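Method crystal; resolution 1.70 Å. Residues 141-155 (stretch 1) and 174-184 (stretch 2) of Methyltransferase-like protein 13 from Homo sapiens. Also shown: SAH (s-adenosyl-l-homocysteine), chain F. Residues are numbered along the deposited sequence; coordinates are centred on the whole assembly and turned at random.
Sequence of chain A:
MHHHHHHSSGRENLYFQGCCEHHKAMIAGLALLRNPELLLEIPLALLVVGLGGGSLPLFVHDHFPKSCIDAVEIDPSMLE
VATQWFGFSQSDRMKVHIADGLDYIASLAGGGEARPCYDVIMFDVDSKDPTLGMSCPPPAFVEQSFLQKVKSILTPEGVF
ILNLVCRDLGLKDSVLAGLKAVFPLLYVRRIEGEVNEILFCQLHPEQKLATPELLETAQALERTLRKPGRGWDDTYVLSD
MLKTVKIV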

# COMPACT_ATOMS: atom_id res chain seq x y z
N PHE A 141 -0.90 -14.68 -1.66
CA PHE A 141 -0.28 -13.35 -1.76
C PHE A 141 1.06 -13.30 -1.04
O PHE A 141 1.83 -12.38 -1.28
CB PHE A 141 -1.19 -12.25 -1.17
CG PHE A 141 -2.30 -11.83 -2.07
CD1 PHE A 141 -3.52 -12.47 -2.04
CD2 PHE A 141 -2.11 -10.79 -2.98
CE1 PHE A 141 -4.56 -12.06 -2.87
CE2 PHE A 141 -3.13 -10.37 -3.82
CZ PHE A 141 -4.37 -11.00 -3.77
N VAL A 142 1.32 -14.25 -0.14
CA VAL A 142 2.60 -14.29 0.62
C VAL A 142 3.44 -15.57 0.39
O VAL A 142 4.41 -15.83 1.09
CB VAL A 142 2.34 -14.03 2.10
CG1 VAL A 142 1.81 -12.61 2.29
CG2 VAL A 142 1.37 -15.03 2.72
N GLU A 143 3.08 -16.33 -0.63
CA GLU A 143 3.84 -17.48 -1.07
C GLU A 143 5.07 -16.99 -1.82
O GLU A 143 5.05 -15.98 -2.54
CB GLU A 143 2.91 -18.34 -1.93
CG GLU A 143 3.49 -19.64 -2.46
CD GLU A 143 4.22 -19.46 -3.75
OE1 GLU A 143 3.83 -18.56 -4.53
OE2 GLU A 143 5.21 -20.19 -4.00
N GLN A 144 6.19 -17.66 -1.60
CA GLN A 144 7.47 -17.12 -2.06
C GLN A 144 7.59 -16.88 -3.55
O GLN A 144 8.17 -15.88 -3.93
CB GLN A 144 8.65 -17.97 -1.53
CG GLN A 144 9.00 -17.66 -0.07
CD GLN A 144 10.31 -18.29 0.36
OE1 GLN A 144 11.36 -18.02 -0.23
NE2 GLN A 144 10.26 -19.13 1.38
N SER A 145 7.05 -17.75 -4.41
CA SER A 145 7.13 -17.49 -5.86
C SER A 145 6.32 -16.25 -6.28
O SER A 145 6.77 -15.50 -7.14
CB SER A 145 6.75 -18.72 -6.70
OG SER A 145 5.38 -19.07 -6.52
N PHE A 146 5.17 -16.03 -5.65
CA PHE A 146 4.43 -14.76 -5.88
C PHE A 146 5.17 -13.53 -5.32
O PHE A 146 5.24 -12.50 -5.97
CB PHE A 146 3.00 -14.84 -5.32
CG PHE A 146 2.19 -13.64 -5.64
CD1 PHE A 146 1.74 -13.40 -6.93
CD2 PHE A 146 1.98 -12.68 -4.66
CE1 PHE A 146 1.04 -12.24 -7.24
CE2 PHE A 146 1.28 -11.51 -4.96
CZ PHE A 146 0.82 -11.29 -6.24
N LEU A 147 5.77 -13.67 -4.16
CA LEU A 147 6.55 -12.58 -3.54
C LEU A 147 7.71 -12.13 -4.41
O LEU A 147 8.05 -10.94 -4.42
CB LEU A 147 7.04 -12.95 -2.13
CG LEU A 147 5.99 -13.01 -1.01
CD1 LEU A 147 6.60 -13.44 0.31
CD2 LEU A 147 5.26 -11.70 -0.85
N GLN A 148 8.30 -13.06 -5.17
CA GLN A 148 9.29 -12.69 -6.20
C GLN A 148 8.71 -11.79 -7.30
O GLN A 148 9.40 -10.89 -7.80
CB GLN A 148 9.93 -13.95 -6.82
CG GLN A 148 10.80 -14.78 -5.86
CD GLN A 148 12.08 -14.08 -5.41
OE1 GLN A 148 12.56 -13.17 -6.05
NE2 GLN A 148 12.64 -14.54 -4.30
N LYS A 149 7.46 -12.00 -7.68
CA LYS A 149 6.78 -11.13 -8.65
C LYS A 149 6.59 -9.74 -8.07
O LYS A 149 6.79 -8.75 -8.77
CB LYS A 149 5.43 -11.69 -9.09
CG LYS A 149 5.51 -13.08 -9.71
CD LYS A 149 6.53 -13.13 -10.85
CE LYS A 149 6.39 -14.42 -11.65
NZ LYS A 149 7.57 -14.57 -12.54
N VAL A 150 6.24 -9.68 -6.78
CA VAL A 150 6.07 -8.38 -6.07
C VAL A 150 7.41 -7.64 -6.05
O VAL A 150 7.50 -6.46 -6.39
CB VAL A 150 5.50 -8.57 -4.65
CG1 VAL A 150 5.44 -7.26 -3.89
CG2 VAL A 150 4.12 -9.23 -4.69
N LYS A 151 8.46 -8.33 -5.65
CA LYS A 151 9.78 -7.73 -5.62
C LYS A 151 10.17 -7.17 -6.98
O LYS A 151 10.78 -6.10 -7.06
CB LYS A 151 10.81 -8.76 -5.15
CG LYS A 151 12.27 -8.29 -5.23
CD LYS A 151 13.23 -9.42 -4.86
CE LYS A 151 14.62 -9.13 -5.40
NZ LYS A 151 15.63 -10.04 -4.78
N SER A 152 9.81 -7.87 -8.05
CA SER A 152 10.21 -7.46 -9.40
C SER A 152 9.54 -6.15 -9.87
O SER A 152 10.07 -5.51 -10.77
CB SER A 152 10.00 -8.61 -10.43
OG SER A 152 8.66 -8.70 -10.87
N ILE A 153 8.42 -5.74 -9.25
CA ILE A 153 7.77 -4.49 -9.59
C ILE A 153 7.90 -3.40 -8.54
O ILE A 153 7.19 -2.40 -8.61
CB ILE A 153 6.28 -4.68 -9.99
CG1 ILE A 153 5.44 -5.36 -8.90
CG2 ILE A 153 6.22 -5.45 -11.31
CD1 ILE A 153 3.94 -5.16 -9.10
N LEU A 154 8.82 -3.58 -7.60
CA LEU A 154 9.05 -2.60 -6.56
C LEU A 154 10.38 -1.91 -6.89
O LEU A 154 11.33 -2.55 -7.29
CB LEU A 154 9.11 -3.27 -5.18
CG LEU A 154 9.17 -2.38 -3.94
CD1 LEU A 154 7.85 -1.67 -3.65
CD2 LEU A 154 9.59 -3.17 -2.72
N THR A 155 10.45 -0.62 -6.64
CA THR A 155 11.75 0.08 -6.74
C THR A 155 12.72 -0.48 -5.67
O THR A 155 12.29 -0.98 -4.62
CB THR A 155 11.62 1.59 -6.55
OG1 THR A 155 11.11 1.86 -5.24
CG2 THR A 155 10.71 2.19 -7.61
N SER A 174 5.70 -19.15 9.58
CA SER A 174 6.05 -19.55 8.21
C SER A 174 5.89 -18.39 7.22
O SER A 174 6.76 -18.15 6.37
CB SER A 174 5.18 -20.72 7.75
OG SER A 174 5.35 -21.85 8.60
N VAL A 175 4.79 -17.65 7.35
CA VAL A 175 4.55 -16.46 6.51
C VAL A 175 5.66 -15.44 6.70
O VAL A 175 6.25 -14.95 5.72
CB VAL A 175 3.17 -15.82 6.82
CG1 VAL A 175 3.03 -14.44 6.21
CG2 VAL A 175 2.04 -16.73 6.35
N LEU A 176 5.94 -15.08 7.96
CA LEU A 176 6.99 -14.13 8.28
C LEU A 176 8.37 -14.56 7.78
O LEU A 176 9.12 -13.73 7.25
CB LEU A 176 7.06 -13.85 9.78
CG LEU A 176 5.95 -12.98 10.37
CD1 LEU A 176 6.08 -12.92 11.89
CD2 LEU A 176 5.99 -11.59 9.76
N ALA A 177 8.68 -15.84 7.93
CA ALA A 177 9.97 -16.37 7.44
C ALA A 177 10.10 -16.24 5.92
O ALA A 177 11.14 -15.83 5.40
CB ALA A 177 10.17 -17.83 7.86
N GLY A 178 9.03 -16.57 5.22
CA GLY A 178 8.98 -16.43 3.75
C GLY A 178 9.09 -14.99 3.29
O GLY A 178 9.79 -14.69 2.31
N LEU A 179 8.40 -14.08 3.97
CA LEU A 179 8.51 -12.67 3.66
C LEU A 179 9.96 -12.18 3.81
O LEU A 179 10.48 -11.49 2.93
CB LEU A 179 7.62 -11.79 4.53
CG LEU A 179 6.19 -11.70 4.04
CD1 LEU A 179 5.32 -11.25 5.19
CD2 LEU A 179 6.06 -10.76 2.85
N LYS A 180 10.57 -12.53 4.93
CA LYS A 180 11.95 -12.13 5.23
C LYS A 180 12.96 -12.72 4.23
O LYS A 180 13.94 -12.05 3.89
CB LYS A 180 12.32 -12.49 6.69
CG LYS A 180 13.49 -11.69 7.23
CD LYS A 180 13.74 -11.98 8.70
N ALA A 181 12.70 -13.93 3.75
CA ALA A 181 13.53 -14.55 2.69
C ALA A 181 13.61 -13.69 1.43
O ALA A 181 14.65 -13.63 0.79
CB ALA A 181 13.01 -15.93 2.34
N VAL A 182 12.52 -13.03 1.07
CA VAL A 182 12.46 -12.19 -0.12
C VAL A 182 12.73 -10.72 0.19
O VAL A 182 13.35 -10.05 -0.63
CB VAL A 182 11.10 -12.37 -0.84
CG1 VAL A 182 11.02 -11.50 -2.10
CG2 VAL A 182 10.86 -13.84 -1.17
N PHE A 183 12.28 -10.24 1.37
CA PHE A 183 12.46 -8.86 1.82
C PHE A 183 13.21 -8.87 3.15
O PHE A 183 12.59 -8.92 4.23
CB PHE A 183 11.12 -8.14 1.97
CG PHE A 183 10.34 -8.05 0.69
CD1 PHE A 183 10.53 -6.99 -0.19
CD2 PHE A 183 9.43 -9.02 0.37
CE1 PHE A 183 9.82 -6.92 -1.38
CE2 PHE A 183 8.70 -8.96 -0.81
CZ PHE A 183 8.90 -7.91 -1.69
N PRO A 184 14.55 -8.81 3.10
CA PRO A 184 15.28 -9.07 4.35
C PRO A 184 15.19 -7.98 5.42
O PRO A 184 15.48 -8.25 6.59
CB PRO A 184 16.73 -9.33 3.88
CG PRO A 184 16.79 -9.03 2.43
CD PRO A 184 15.40 -8.86 1.89
CG SAH F . -10.13 -3.68 3.10
SD SAH F . -11.50 -4.74 2.56
C5' SAH F . -10.66 -6.06 1.64
C4' SAH F . -10.79 -5.77 0.16
O4' SAH F . -10.01 -6.75 -0.57
C3' SAH F . -12.23 -5.88 -0.37
O3' SAH F . -12.53 -4.75 -1.19
C2' SAH F . -12.19 -7.17 -1.20
O2' SAH F . -13.08 -7.23 -2.31
C1' SAH F . -10.76 -7.10 -1.71
N9 SAH F . -10.22 -8.36 -2.23
C8 SAH F . -10.41 -9.62 -1.72
N7 SAH F . -9.74 -10.55 -2.34
C5 SAH F . -9.05 -9.86 -3.33
C6 SAH F . -8.14 -10.27 -4.32
N6 SAH F . -7.74 -11.56 -4.48
N1 SAH F . -7.65 -9.33 -5.15
C2 SAH F . -8.05 -8.06 -5.00
N3 SAH F . -8.89 -7.54 -4.09
C4 SAH F . -9.35 -8.50 -3.27
O HOH W 1 5.70 -16.35 3.24
O HOH W 2 15.56 -10.28 -2.04

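Helices 144-152 and 174-182 pack with their N-to-C directions 40° apart and their axes 9.7 Å apart at closest approach, burying 560 Å² summed over both sides. No direct hydrogen bond crosses the contact; it is held by apolar packing and by two bridging waters. V182, F183 and L147 cover the most surface.

V182, near the C-terminal end of its helix, points its CA-to-CB bond toward the partner and fits as a knob into a hole formed by Q144, L147, Q148 and K151, on about two turns of the other helix. With chi1 at t, both methyls touch L147 and Q148: V182 CG1 lies 3.8 Å from L147 O, and V182 CG2 lies 4.0 Å from L147 CB and 3.7 Å from Q148 NE2. V182 CG1 also lies 4.1 Å from K151 CD. Q148 sets out with its CA-to-CB bond away from the contact, but its m, m side chain brings the amide back to V182. K151 instead extends, all four chi angles t, along the edge of the contact, where its aliphatic part lies against V182 and K151 NZ donates to the oxygen of water 2 (2.8 Å). The same water donates through its oxygen to V182 O (2.6 Å), so the backbone of the knob residue is tied to the lysine as well.

F183, the first residue to leave helical phi/psi, starts sideways, yet its ring (chi1 m) comes back to the first stretch. The ring meets its neighbours obliquely: F183 CZ is 4.2 Å from V150 CG1 and 4.0 Å from K151 CB, and F183 CE1 is 4.0 Å from L154 CD2. It thus spans the last turns of the helix and the start of the strand that follows.

L147 points toward the second helix and links these groups. L147 CD1 packs 3.7 Å from L179 CD2, whose side chain also begins sideways and ends nearer, and 4.0 Å from G178 O; L147 CD2 is 4.4 Å from F183 CE2.

Where the first helix starts, the CA atoms of Q144 and G178 are 6.0 Å apart. G178 has no side chain, and the Q144 amide lies over it, Q144 NE2 3.8 Å from G178 CA, while Q144 OE1 reaches A181 CB at 3.7 Å. Beyond this, V142 CG2 meets V175 CG1 at 3.9 Å, and the oxygen of water 1 donates to both V142 O (2.6 Å) and V175 O (2.9 Å), joining the two backbones.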